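PDB 1GU2: cytochrome C'' from Methylophilus methylotrophus, which binds a covalently attached heme c and probably carries electrons, its heme reduction apparently being coupled to proton transfer. Local coordinates for residues G31-F39 with A48-P57; L73-F82 with F112-P122. One frame throughout, in Å; residues are numbered along the deposited sequence.

Interaction 1: residues G31-F39 with A48-P57. With HEC (heme c), chain C.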
loop_
_atom_site.group_PDB
_atom_site.type_symbol
_atom_site.label_atom_id
_atom_site.label_comp_id
_atom_site.label_asym_id
_atom_site.label_seq_id
_atom_site.Cartn_x
_atom_site.Cartn_y
_atom_site.Cartn_z
ATOM N N GLY A 31 8.364 -3.436 -2.040
ATOM C CA GLY A 31 6.982 -3.153 -1.602
ATOM C C GLY A 31 6.572 -4.029 -0.436
ATOM O O GLY A 31 5.935 -3.523 0.496
ATOM N N LYS A 32 6.930 -5.313 -0.455
ATOM C CA LYS A 32 6.646 -6.198 0.641
ATOM C C LYS A 32 7.409 -5.801 1.915
ATOM O O LYS A 32 6.876 -5.808 3.035
ATOM C CB LYS A 32 6.971 -7.664 0.219
ATOM C CG LYS A 32 6.654 -8.667 1.294
ATOM C CD LYS A 32 6.975 -10.088 0.853
ATOM C CE LYS A 32 6.347 -11.107 1.774
ATOM N NZ LYS A 32 6.246 -12.419 1.103
ATOM N N ILE A 33 8.695 -5.424 1.768
ATOM C CA ILE A 33 9.452 -4.973 2.934
ATOM C C ILE A 33 8.828 -3.728 3.510
ATOM O O ILE A 33 8.714 -3.646 4.746
ATOM C CB ILE A 33 10.914 -4.744 2.542
ATOM C CG1 ILE A 33 11.658 -6.038 2.264
ATOM C CG2 ILE A 33 11.626 -3.902 3.613
ATOM C CD1 ILE A 33 12.998 -5.886 1.586
ATOM N N PHE A 34 8.407 -2.788 2.691
ATOM C CA PHE A 34 7.768 -1.565 3.145
ATOM C C PHE A 34 6.510 -1.905 3.945
ATOM O O PHE A 34 6.238 -1.334 4.995
ATOM C CB PHE A 34 7.444 -0.725 1.921
ATOM C CG PHE A 34 6.506 0.443 2.137
ATOM C CD1 PHE A 34 5.145 0.285 1.844
ATOM C CD2 PHE A 34 6.981 1.658 2.606
ATOM C CE1 PHE A 34 4.266 1.339 1.975
ATOM C CE2 PHE A 34 6.094 2.726 2.741
ATOM C CZ PHE A 34 4.763 2.521 2.445
ATOM N N PHE A 35 5.708 -2.855 3.485
ATOM C CA PHE A 35 4.434 -3.239 4.120
ATOM C C PHE A 35 4.631 -3.858 5.492
ATOM O O PHE A 35 3.796 -3.646 6.373
ATOM C CB PHE A 35 3.707 -4.195 3.165
ATOM C CG PHE A 35 2.348 -4.660 3.607
ATOM C CD1 PHE A 35 1.264 -3.784 3.708
ATOM C CD2 PHE A 35 2.133 -5.995 3.943
ATOM C CE1 PHE A 35 0.014 -4.222 4.139
ATOM C CE2 PHE A 35 0.888 -6.463 4.357
ATOM C CZ PHE A 35 -0.169 -5.563 4.454
ATOM N N ASN A 36 5.714 -4.617 5.657
ATOM C CA ASN A 36 5.989 -5.317 6.911
ATOM C C ASN A 36 6.941 -4.617 7.834
ATOM O O ASN A 36 7.109 -5.038 8.986
ATOM C CB ASN A 36 6.512 -6.735 6.599
ATOM C CG ASN A 36 5.402 -7.590 6.014
ATOM O OD1 ASN A 36 4.558 -8.114 6.715
ATOM N ND2 ASN A 36 5.422 -7.756 4.680
ATOM N N ARG A 37 7.609 -3.569 7.393
ATOM C CA ARG A 37 8.680 -2.961 8.183
ATOM C C ARG A 37 8.148 -2.316 9.430
ATOM O O ARG A 37 7.182 -1.570 9.382
ATOM C CB ARG A 37 9.396 -1.897 7.334
ATOM C CG ARG A 37 10.446 -1.147 8.161
ATOM C CD ARG A 37 11.112 -0.027 7.417
ATOM N NE ARG A 37 11.218 -0.117 6.017
ATOM C CZ ARG A 37 11.049 0.225 4.764
ATOM N NH1 ARG A 37 11.579 -0.507 3.756
ATOM N NH2 ARG A 37 10.346 1.296 4.376
ATOM N N LYS A 38 8.800 -2.560 10.588
ATOM C CA LYS A 38 8.423 -1.912 11.803
ATOM C C LYS A 38 9.047 -0.541 11.849
ATOM O O LYS A 38 10.269 -0.382 11.811
ATOM C CB LYS A 38 8.883 -2.727 13.004
ATOM C CG LYS A 38 8.026 -3.987 13.171
ATOM C CD LYS A 38 8.676 -5.010 14.098
ATOM C CE LYS A 38 8.421 -6.436 13.612
ATOM N NZ LYS A 38 9.670 -7.236 13.745
ATOM N N PHE A 39 8.187 0.463 11.939
ATOM C CA PHE A 39 8.616 1.844 12.113
ATOM C C PHE A 39 8.313 2.271 13.529
ATOM O O PHE A 39 7.573 1.638 14.273
ATOM C CB PHE A 39 7.937 2.741 11.060
ATOM C CG PHE A 39 6.435 2.642 11.000
ATOM C CD1 PHE A 39 5.617 3.257 11.937
ATOM C CD2 PHE A 39 5.835 1.949 9.962
ATOM C CE1 PHE A 39 4.221 3.208 11.832
ATOM C CE2 PHE A 39 4.457 1.861 9.841
ATOM C CZ PHE A 39 3.628 2.489 10.783
ATOM N N ALA A 48 3.623 -1.400 11.972
ATOM C CA ALA A 48 3.851 -1.637 10.539
ATOM C C ALA A 48 2.514 -1.541 9.824
ATOM O O ALA A 48 1.460 -1.652 10.461
ATOM C CB ALA A 48 4.434 -3.023 10.274
ATOM N N CYS A 49 2.524 -1.387 8.512
ATOM C CA CYS A 49 1.255 -1.500 7.773
ATOM C C CYS A 49 0.531 -2.830 8.134
ATOM O O CYS A 49 -0.691 -2.861 8.277
ATOM C CB CYS A 49 1.472 -1.448 6.271
ATOM S SG CYS A 49 2.536 -0.119 5.663
ATOM N N ALA A 50 1.330 -3.883 8.251
ATOM C CA ALA A 50 0.820 -5.195 8.601
ATOM C C ALA A 50 0.179 -5.283 9.985
ATOM O O ALA A 50 -0.564 -6.232 10.272
ATOM C CB ALA A 50 1.975 -6.208 8.511
ATOM N N SER A 51 0.431 -4.297 10.861
ATOM C CA SER A 51 -0.198 -4.303 12.173
ATOM C C SER A 51 -1.711 -4.294 12.058
ATOM O O SER A 51 -2.375 -4.939 12.850
ATOM C CB SER A 51 0.219 -3.099 12.998
ATOM O OG SER A 51 1.615 -3.087 13.266
ATOM N N CYS A 52 -2.220 -3.531 11.078
ATOM C CA CYS A 52 -3.652 -3.442 10.841
ATOM C C CYS A 52 -4.084 -4.298 9.668
ATOM O O CYS A 52 -5.179 -4.854 9.667
ATOM C CB CYS A 52 -4.058 -1.982 10.589
ATOM S SG CYS A 52 -3.813 -0.987 12.068
ATOM N N HIS A 53 -3.266 -4.423 8.633
ATOM C CA HIS A 53 -3.707 -5.098 7.389
ATOM C C HIS A 53 -3.314 -6.555 7.367
ATOM O O HIS A 53 -3.622 -7.264 6.397
ATOM C CB HIS A 53 -3.137 -4.328 6.176
ATOM C CG HIS A 53 -3.737 -2.963 6.044
ATOM N ND1 HIS A 53 -5.054 -2.750 5.709
ATOM C CD2 HIS A 53 -3.239 -1.728 6.154
ATOM C CE1 HIS A 53 -5.315 -1.435 5.633
ATOM N NE2 HIS A 53 -4.217 -0.780 5.911
ATOM N N THR A 54 -2.643 -7.050 8.431
ATOM C CA THR A 54 -2.046 -8.383 8.556
ATOM C C THR A 54 -0.848 -8.466 7.635
ATOM O O THR A 54 -0.566 -7.571 6.826
ATOM C CB THR A 54 -3.032 -9.559 8.374
ATOM O OG1 THR A 54 -3.227 -9.853 6.987
ATOM C CG2 THR A 54 -4.404 -9.324 8.887
ATOM N N ASN A 55 -0.117 -9.596 7.741
ATOM C CA ASN A 55 1.038 -9.753 6.852
ATOM C C ASN A 55 0.750 -10.277 5.472
ATOM O O ASN A 55 1.597 -10.622 4.646
ATOM C CB ASN A 55 2.161 -10.659 7.459
ATOM C CG ASN A 55 1.697 -12.062 7.664
ATOM O OD1 ASN A 55 0.700 -12.521 7.115
ATOM N ND2 ASN A 55 2.437 -12.789 8.517
ATOM N N ASN A 56 -0.427 -10.403 5.042
ATOM C CA ASN A 56 -1.065 -10.756 3.791
ATOM C C ASN A 56 -2.205 -9.776 3.462
ATOM O O ASN A 56 -3.298 -9.859 4.032
ATOM C CB ASN A 56 -1.557 -12.216 3.846
ATOM C CG ASN A 56 -1.942 -12.786 2.507
ATOM O OD1 ASN A 56 -2.160 -13.997 2.285
ATOM N ND2 ASN A 56 -2.027 -11.939 1.528
ATOM N N PRO A 57 -1.980 -8.933 2.458
ATOM C CA PRO A 57 -3.029 -7.959 2.079
ATOM C C PRO A 57 -4.234 -8.518 1.369
ATOM O O PRO A 57 -5.215 -7.817 1.093
ATOM C CB PRO A 57 -2.230 -7.005 1.188
ATOM C CG PRO A 57 -1.176 -7.847 0.562
ATOM C CD PRO A 57 -0.767 -8.793 1.636
HETATM FE FE HEC C . -4.110 1.236 5.844
HETATM C CHA HEC C . -7.035 1.705 4.128
HETATM C CHB HEC C . -2.435 0.977 2.883
HETATM C CHC HEC C . -1.136 1.270 7.566
HETATM C CHD HEC C . -5.856 1.133 8.795
HETATM N NA HEC C . -4.624 1.258 3.907
HETATM C C1A HEC C . -5.902 1.481 3.366
HETATM C C2A HEC C . -5.832 1.460 1.931
HETATM C C3A HEC C . -4.559 1.207 1.585
HETATM C C4A HEC C . -3.797 1.122 2.808
HETATM C CMA HEC C . -3.958 1.077 0.163
HETATM C CAA HEC C . -7.030 1.684 0.992
HETATM C CBA HEC C . -7.179 3.158 0.572
HETATM C CGA HEC C . -8.354 3.375 -0.319
HETATM O O1A HEC C . -8.943 4.477 -0.266
HETATM O O2A HEC C . -8.738 2.483 -1.094
HETATM N NB HEC C . -2.174 1.159 5.317
HETATM C C1B HEC C . -1.670 1.080 4.049
HETATM C C2B HEC C . -0.216 1.163 4.098
HETATM C C3B HEC C . 0.144 1.274 5.408
HETATM C C4B HEC C . -1.085 1.243 6.168
HETATM C CMB HEC C . 0.725 1.140 2.880
HETATM C CAB HEC C . 1.552 1.379 6.038
HETATM C CBB HEC C . 2.310 2.598 5.517
HETATM N NC HEC C . -3.606 1.195 7.782
HETATM C C1C HEC C . -2.309 1.178 8.300
HETATM C C2C HEC C . -2.367 1.010 9.736
HETATM C C3C HEC C . -3.686 0.948 10.087
HETATM C C4C HEC C . -4.457 1.073 8.882
HETATM C CMC HEC C . -1.096 0.875 10.599
HETATM C CAC HEC C . -4.328 0.683 11.449
HETATM C CBC HEC C . -3.922 1.700 12.512
HETATM N ND HEC C . -6.032 1.382 6.344
HETATM C C1D HEC C . -6.568 1.351 7.640
HETATM C C2D HEC C . -7.966 1.690 7.600
HETATM C C3D HEC C . -8.263 2.034 6.311
HETATM C C4D HEC C . -7.100 1.719 5.512
HETATM C CMD HEC C . -8.916 1.705 8.811
HETATM C CAD HEC C . -9.580 2.692 5.828
HETATM C CBD HEC C . -10.760 1.690 5.747
HETATM C CGD HEC C . -10.884 0.995 4.407
HETATM O O1D HEC C . -11.505 -0.104 4.306
HETATM O O2D HEC C . -10.384 1.541 3.389
HETATM O O HOH W 1 5.230 -0.804 7.626
HETATM O O HOH W 2 3.590 -9.503 3.373
#
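Ala-48 packs against the chain just after helix 28-36: its CB lies 3.2 Å from Arg-37 O, and its backbone N sits over one face of the Phe-39 ring. Cys-49 follows, at the short helix 49-53. Its N donates to a water shared with the carbonyls of Phe-34 and Arg-37, while its CB rests 3.5 Å from CD1 of Phe-35. Its SG, bonded to HEC CAB, passes obliquely by the Phe-34 ring, whose CE1 touches the heme methyl CMB. Ala-50 supplies the one direct hydrogen bond between the segments, N to Phe-35 O at 3.1 Å, nearly along the C=O axis although bent at the hydrogen (140°). Cys-52 SG makes the second thioether, to HEC CAC. His-53 NE2 binds HEC FE at 2.0 Å, with His-95 as the other axial ligand, completing the CXXCH motif of c-type cytochromes. His-53 CB stands 3.6 Å from CZ, at the edge of the Phe-35 ring, which reaches it because CG is anti to the backbone N (chi1 -177°). Thr-54 O lies 3.1 Å from CE2 of the same ring, and Pro-57 CD packs obliquely beside it. Asn-55 O accepts a hydrogen bond from a water that in turn accepts one from Asn-36 ND2. Phe-35 packing on His-53 CB, with backbone bonds from His-53 N to Cys-49 O and from Thr-54 OG1 to His-53 O, probably helps hold the imidazole in place.

Interaction 2: residues L73-F82 with F112-P122. With HEC (heme c), chain C.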
loop_
_atom_site.group_PDB
_atom_site.type_symbol
_atom_site.label_atom_id
_atom_site.label_comp_id
_atom_site.label_asym_id
_atom_site.label_seq_id
_atom_site.Cartn_x
_atom_site.Cartn_y
_atom_site.Cartn_z
ATOM N N LEU A 73 -6.846 -5.374 1.072
ATOM C CA LEU A 73 -6.244 -4.418 0.158
ATOM C C LEU A 73 -5.974 -4.940 -1.258
ATOM O O LEU A 73 -5.972 -4.157 -2.206
ATOM C CB LEU A 73 -4.926 -3.920 0.736
ATOM C CG LEU A 73 -5.011 -3.182 2.094
ATOM C CD1 LEU A 73 -3.650 -2.602 2.463
ATOM C CD2 LEU A 73 -6.099 -2.103 2.068
ATOM N N ALA A 74 -5.757 -6.262 -1.408
ATOM C CA ALA A 74 -5.389 -6.799 -2.709
ATOM C C ALA A 74 -6.545 -6.738 -3.689
ATOM O O ALA A 74 -7.618 -7.288 -3.411
ATOM C CB ALA A 74 -4.924 -8.235 -2.537
ATOM N N PRO A 75 -6.408 -6.051 -4.820
ATOM C CA PRO A 75 -7.574 -5.822 -5.710
ATOM C C PRO A 75 -8.065 -7.034 -6.471
ATOM O O PRO A 75 -9.212 -7.026 -6.920
ATOM C CB PRO A 75 -7.105 -4.704 -6.649
ATOM C CG PRO A 75 -5.630 -4.856 -6.667
ATOM C CD PRO A 75 -5.237 -5.281 -5.253
ATOM N N ARG A 76 -7.281 -8.103 -6.553
ATOM C CA ARG A 76 -7.837 -9.350 -7.136
ATOM C C ARG A 76 -8.825 -10.001 -6.179
ATOM O O ARG A 76 -9.747 -10.692 -6.606
ATOM C CB ARG A 76 -6.697 -10.270 -7.574
ATOM C CG ARG A 76 -7.191 -11.577 -8.188
ATOM C CD ARG A 76 -8.003 -11.433 -9.431
ATOM N NE ARG A 76 -7.368 -10.865 -10.614
ATOM C CZ ARG A 76 -8.022 -10.199 -11.582
ATOM N NH1 ARG A 76 -7.375 -9.707 -12.635
ATOM N NH2 ARG A 76 -9.338 -9.978 -11.578
ATOM N N VAL A 77 -8.650 -9.776 -4.872
ATOM C CA VAL A 77 -9.509 -10.353 -3.859
ATOM C C VAL A 77 -10.659 -9.432 -3.539
ATOM O O VAL A 77 -11.813 -9.877 -3.495
ATOM C CB VAL A 77 -8.692 -10.643 -2.606
ATOM C CG1 VAL A 77 -9.547 -11.161 -1.455
ATOM C CG2 VAL A 77 -7.639 -11.659 -3.049
ATOM N N ASN A 78 -10.371 -8.161 -3.325
ATOM C CA ASN A 78 -11.401 -7.153 -3.111
ATOM C C ASN A 78 -11.406 -6.220 -4.301
ATOM O O ASN A 78 -10.638 -5.254 -4.334
ATOM C CB ASN A 78 -11.084 -6.398 -1.799
ATOM C CG ASN A 78 -12.081 -5.291 -1.518
ATOM O OD1 ASN A 78 -13.082 -5.100 -2.230
ATOM N ND2 ASN A 78 -11.820 -4.539 -0.478
ATOM N N THR A 79 -12.257 -6.465 -5.266
ATOM C CA THR A 79 -12.229 -5.763 -6.538
ATOM C C THR A 79 -12.710 -4.331 -6.434
ATOM O O THR A 79 -12.519 -3.588 -7.381
ATOM C CB THR A 79 -13.050 -6.527 -7.612
ATOM O OG1 THR A 79 -14.418 -6.543 -7.175
ATOM C CG2 THR A 79 -12.573 -7.950 -7.765
ATOM N N LYS A 80 -13.281 -3.929 -5.295
ATOM C CA LYS A 80 -13.580 -2.501 -5.068
ATOM C C LYS A 80 -12.333 -1.644 -4.861
ATOM O O LYS A 80 -12.344 -0.429 -5.132
ATOM C CB LYS A 80 -14.482 -2.320 -3.860
ATOM C CG LYS A 80 -15.818 -3.067 -3.994
ATOM C CD LYS A 80 -16.749 -2.682 -2.832
ATOM C CE LYS A 80 -18.075 -3.387 -3.034
ATOM N NZ LYS A 80 -18.961 -2.734 -4.034
ATOM N N ARG A 81 -11.236 -2.242 -4.397
ATOM C CA ARG A 81 -10.023 -1.438 -4.212
ATOM C C ARG A 81 -9.529 -0.831 -5.506
ATOM O O ARG A 81 -9.314 -1.569 -6.496
ATOM C CB ARG A 81 -8.918 -2.286 -3.562
ATOM C CG ARG A 81 -9.198 -2.775 -2.132
ATOM C CD ARG A 81 -9.405 -1.603 -1.181
ATOM N NE ARG A 81 -9.516 -2.093 0.188
ATOM C CZ ARG A 81 -9.902 -1.317 1.187
ATOM N NH1 ARG A 81 -9.954 -1.842 2.399
ATOM N NH2 ARG A 81 -10.234 -0.050 0.973
ATOM N N PHE A 82 -9.360 0.474 -5.530
ATOM C CA PHE A 82 -8.889 1.288 -6.651
ATOM C C PHE A 82 -9.940 1.527 -7.723
ATOM O O PHE A 82 -9.639 2.236 -8.717
ATOM C CB PHE A 82 -7.575 0.805 -7.271
ATOM C CG PHE A 82 -6.450 0.635 -6.266
ATOM C CD1 PHE A 82 -6.166 -0.622 -5.723
ATOM C CD2 PHE A 82 -5.709 1.720 -5.849
ATOM C CE1 PHE A 82 -5.159 -0.781 -4.781
ATOM C CE2 PHE A 82 -4.707 1.581 -4.914
ATOM C CZ PHE A 82 -4.448 0.331 -4.323
ATOM N N PHE A 112 4.545 -0.662 -3.681
ATOM C CA PHE A 112 3.503 -1.249 -2.863
ATOM C C PHE A 112 2.329 -1.745 -3.703
ATOM O O PHE A 112 1.846 -2.843 -3.469
ATOM C CB PHE A 112 3.050 -0.238 -1.804
ATOM C CG PHE A 112 1.897 -0.797 -0.987
ATOM C CD1 PHE A 112 0.640 -0.238 -1.063
ATOM C CD2 PHE A 112 2.132 -1.886 -0.166
ATOM C CE1 PHE A 112 -0.403 -0.756 -0.318
ATOM C CE2 PHE A 112 1.114 -2.442 0.552
ATOM C CZ PHE A 112 -0.134 -1.864 0.462
ATOM N N ILE A 113 1.866 -0.952 -4.673
ATOM C CA ILE A 113 0.741 -1.387 -5.488
ATOM C C ILE A 113 1.156 -2.555 -6.360
ATOM O O ILE A 113 0.383 -3.513 -6.533
ATOM C CB ILE A 113 0.105 -0.211 -6.262
ATOM C CG1 ILE A 113 -0.376 0.907 -5.329
ATOM C CG2 ILE A 113 -0.999 -0.745 -7.160
ATOM C CD1 ILE A 113 -0.863 2.163 -6.029
ATOM N N ALA A 114 2.379 -2.579 -6.859
ATOM C CA ALA A 114 2.870 -3.709 -7.629
ATOM C C ALA A 114 2.876 -4.926 -6.746
ATOM O O ALA A 114 2.462 -6.009 -7.144
ATOM C CB ALA A 114 4.260 -3.415 -8.172
ATOM N N TYR A 115 3.311 -4.789 -5.500
ATOM C CA TYR A 115 3.255 -5.930 -4.544
ATOM C C TYR A 115 1.820 -6.391 -4.349
ATOM O O TYR A 115 1.494 -7.595 -4.354
ATOM C CB TYR A 115 3.949 -5.500 -3.226
ATOM C CG TYR A 115 3.583 -6.431 -2.085
ATOM C CD1 TYR A 115 3.941 -7.768 -2.137
ATOM C CD2 TYR A 115 2.865 -5.996 -0.975
ATOM C CE1 TYR A 115 3.587 -8.606 -1.070
ATOM C CE2 TYR A 115 2.499 -6.810 0.095
ATOM C CZ TYR A 115 2.896 -8.122 0.003
ATOM O OH TYR A 115 2.531 -8.988 0.991
ATOM N N LEU A 116 0.859 -5.476 -4.169
ATOM C CA LEU A 116 -0.564 -5.859 -4.038
ATOM C C LEU A 116 -1.044 -6.693 -5.231
ATOM O O LEU A 116 -1.885 -7.612 -5.003
ATOM C CB LEU A 116 -1.448 -4.649 -3.907
ATOM C CG LEU A 116 -1.387 -3.832 -2.621
ATOM C CD1 LEU A 116 -2.419 -2.708 -2.680
ATOM C CD2 LEU A 116 -1.621 -4.654 -1.379
ATOM N N LEU A 117 -0.585 -6.422 -6.439
ATOM C CA LEU A 117 -0.988 -7.170 -7.645
ATOM C C LEU A 117 -0.543 -8.623 -7.547
ATOM O O LEU A 117 -1.097 -9.478 -8.241
ATOM C CB LEU A 117 -0.426 -6.559 -8.930
ATOM C CG LEU A 117 -0.924 -5.174 -9.324
ATOM C CD1 LEU A 117 -0.218 -4.634 -10.553
ATOM C CD2 LEU A 117 -2.426 -5.188 -9.508
ATOM N N THR A 118 0.438 -8.934 -6.722
ATOM C CA THR A 118 0.980 -10.262 -6.666
ATOM C C THR A 118 0.374 -11.131 -5.547
ATOM O O THR A 118 0.627 -12.335 -5.522
ATOM C CB THR A 118 2.508 -10.308 -6.401
ATOM O OG1 THR A 118 2.828 -9.848 -5.065
ATOM C CG2 THR A 118 3.167 -9.483 -7.453
ATOM N N GLU A 119 -0.383 -10.517 -4.650
ATOM C CA GLU A 119 -0.980 -11.183 -3.488
ATOM C C GLU A 119 -2.422 -11.494 -3.813
ATOM O O GLU A 119 -3.411 -10.819 -3.620
ATOM C CB GLU A 119 -0.833 -10.344 -2.214
ATOM C CG GLU A 119 0.614 -10.234 -1.784
ATOM C CD GLU A 119 1.029 -11.416 -0.959
ATOM O OE1 GLU A 119 0.553 -12.545 -1.150
ATOM O OE2 GLU A 119 1.875 -11.251 -0.060
ATOM N N THR A 120 -2.669 -12.661 -4.393
ATOM C CA THR A 120 -4.012 -12.924 -4.906
ATOM C C THR A 120 -4.682 -14.013 -4.077
ATOM O O THR A 120 -5.800 -14.416 -4.395
ATOM C CB THR A 120 -3.975 -13.369 -6.374
ATOM O OG1 THR A 120 -3.294 -14.622 -6.416
ATOM C CG2 THR A 120 -3.185 -12.418 -7.297
ATOM N N LYS A 121 -4.016 -14.564 -3.060
ATOM C CA LYS A 121 -4.597 -15.670 -2.300
ATOM C C LYS A 121 -4.564 -15.401 -0.791
ATOM O O LYS A 121 -3.485 -15.205 -0.188
ATOM C CB LYS A 121 -3.848 -16.975 -2.589
ATOM C CG LYS A 121 -3.752 -17.346 -4.067
ATOM C CD LYS A 121 -4.953 -18.215 -4.438
ATOM C CE LYS A 121 -4.866 -18.639 -5.898
ATOM N NZ LYS A 121 -6.204 -18.985 -6.491
ATOM N N PRO A 122 -5.702 -15.374 -0.140
ATOM C CA PRO A 122 -5.706 -15.231 1.329
ATOM C C PRO A 122 -4.997 -16.376 1.986
ATOM O O PRO A 122 -5.081 -17.537 1.589
ATOM C CB PRO A 122 -7.201 -15.214 1.656
ATOM C CG PRO A 122 -7.836 -14.779 0.381
ATOM C CD PRO A 122 -7.046 -15.418 -0.717
HETATM FE FE HEC C . -4.110 1.236 5.844
HETATM C CHA HEC C . -7.035 1.705 4.128
HETATM C CHB HEC C . -2.435 0.977 2.883
HETATM C CHC HEC C . -1.136 1.270 7.566
HETATM C CHD HEC C . -5.856 1.133 8.795
HETATM N NA HEC C . -4.624 1.258 3.907
HETATM C C1A HEC C . -5.902 1.481 3.366
HETATM C C2A HEC C . -5.832 1.460 1.931
HETATM C C3A HEC C . -4.559 1.207 1.585
HETATM C C4A HEC C . -3.797 1.122 2.808
HETATM C CMA HEC C . -3.958 1.077 0.163
HETATM C CAA HEC C . -7.030 1.684 0.992
HETATM C CBA HEC C . -7.179 3.158 0.572
HETATM C CGA HEC C . -8.354 3.375 -0.319
HETATM O O1A HEC C . -8.943 4.477 -0.266
HETATM O O2A HEC C . -8.738 2.483 -1.094
HETATM N NB HEC C . -2.174 1.159 5.317
HETATM C C1B HEC C . -1.670 1.080 4.049
HETATM C C2B HEC C . -0.216 1.163 4.098
HETATM C C3B HEC C . 0.144 1.274 5.408
HETATM C C4B HEC C . -1.085 1.243 6.168
HETATM C CMB HEC C . 0.725 1.140 2.880
HETATM C CAB HEC C . 1.552 1.379 6.038
HETATM C CBB HEC C . 2.310 2.598 5.517
HETATM N NC HEC C . -3.606 1.195 7.782
HETATM C C1C HEC C . -2.309 1.178 8.300
HETATM C C2C HEC C . -2.367 1.010 9.736
HETATM C C3C HEC C . -3.686 0.948 10.087
HETATM C C4C HEC C . -4.457 1.073 8.882
HETATM C CMC HEC C . -1.096 0.875 10.599
HETATM C CAC HEC C . -4.328 0.683 11.449
HETATM C CBC HEC C . -3.922 1.700 12.512
HETATM N ND HEC C . -6.032 1.382 6.344
HETATM C C1D HEC C . -6.568 1.351 7.640
HETATM C C2D HEC C . -7.966 1.690 7.600
HETATM C C3D HEC C . -8.263 2.034 6.311
HETATM C C4D HEC C . -7.100 1.719 5.512
HETATM C CMD HEC C . -8.916 1.705 8.811
HETATM C CAD HEC C . -9.580 2.692 5.828
HETATM C CBD HEC C . -10.760 1.690 5.747
HETATM C CGD HEC C . -10.884 0.995 4.407
HETATM O O1D HEC C . -11.505 -0.104 4.306
HETATM O O2D HEC C . -10.384 1.541 3.389
HETATM O O HOH W 3 -4.357 -8.365 -6.168
#
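Leu-116, on the last turns of helix 106-118, has its CB directed toward the loop 73-82 and carries much of the contact. Its chi1 (-70°) sets CG anti to the carbonyl carbon, and the branch at CG then sends the two methyls to different neighbours. CD2 lies 4.0 Å from Leu-73 CB, whereas CD1 meets the edge of the Phe-82 ring, in its plane, 4.0 Å from CE1. CB of the same leucine touches Pro-75 CD, the two side chains crossing at about a right angle. Ile-113 CD1 comes obliquely to the aromatic ring, 4.0 Å from Phe-82 CE2, and helix 2-19 adds Ala-5 and Leu-8 around it. The C-terminal helix of this c-type cytochrome thereby packs against the loop that borders the heme. Leu-73 lays CD2 3.6 Å from HEC C2A, and Phe-112 is sandwiched, with Leu-116 CG over one face and the heme methyl CMB over the opposite one. Farther along the loop, Arg-81 grips a propionate end-on through NH1 to HEC O1D and NH2 to HEC O2D, while its NE and NH1 are also bonded to the carbonyls of Pro-72 and Pro-71. Val-77 works at the outer end of the contact: CG2 comes 3.6 Å from Thr-120 O, and Val-77 CG1 lies 4.4 Å from Pro-122 CG. No direct hydrogen bond joins the two segments; a water accepts from Arg-76 N and donates to Leu-116 O. Ala-74 CB sits close to Glu-119 O, at 3.2 Å.

How the interactions relate
From the N terminus, helix 2-19 comes first, then helix 28-36, whose end enters interaction 1. That contact closes a short loop holding the strand pair 39-40 and 46-47 and brings helix 49-53 back to the heme. The chain next makes the hairpin 61-62 with 69-70 before interaction 2 opens at Leu-73; this one closes a longer loop containing helix 85-100, with the second heme ligand His-95. The two loops follow in series, neither nesting nor crossing. They meet where Pro-57 O probably bonds to Ala-74 N, and where Phe-35 packs on Phe-112. Both contacts reach heme c, tying helices 28-36, 49-53 and 106-118 around it.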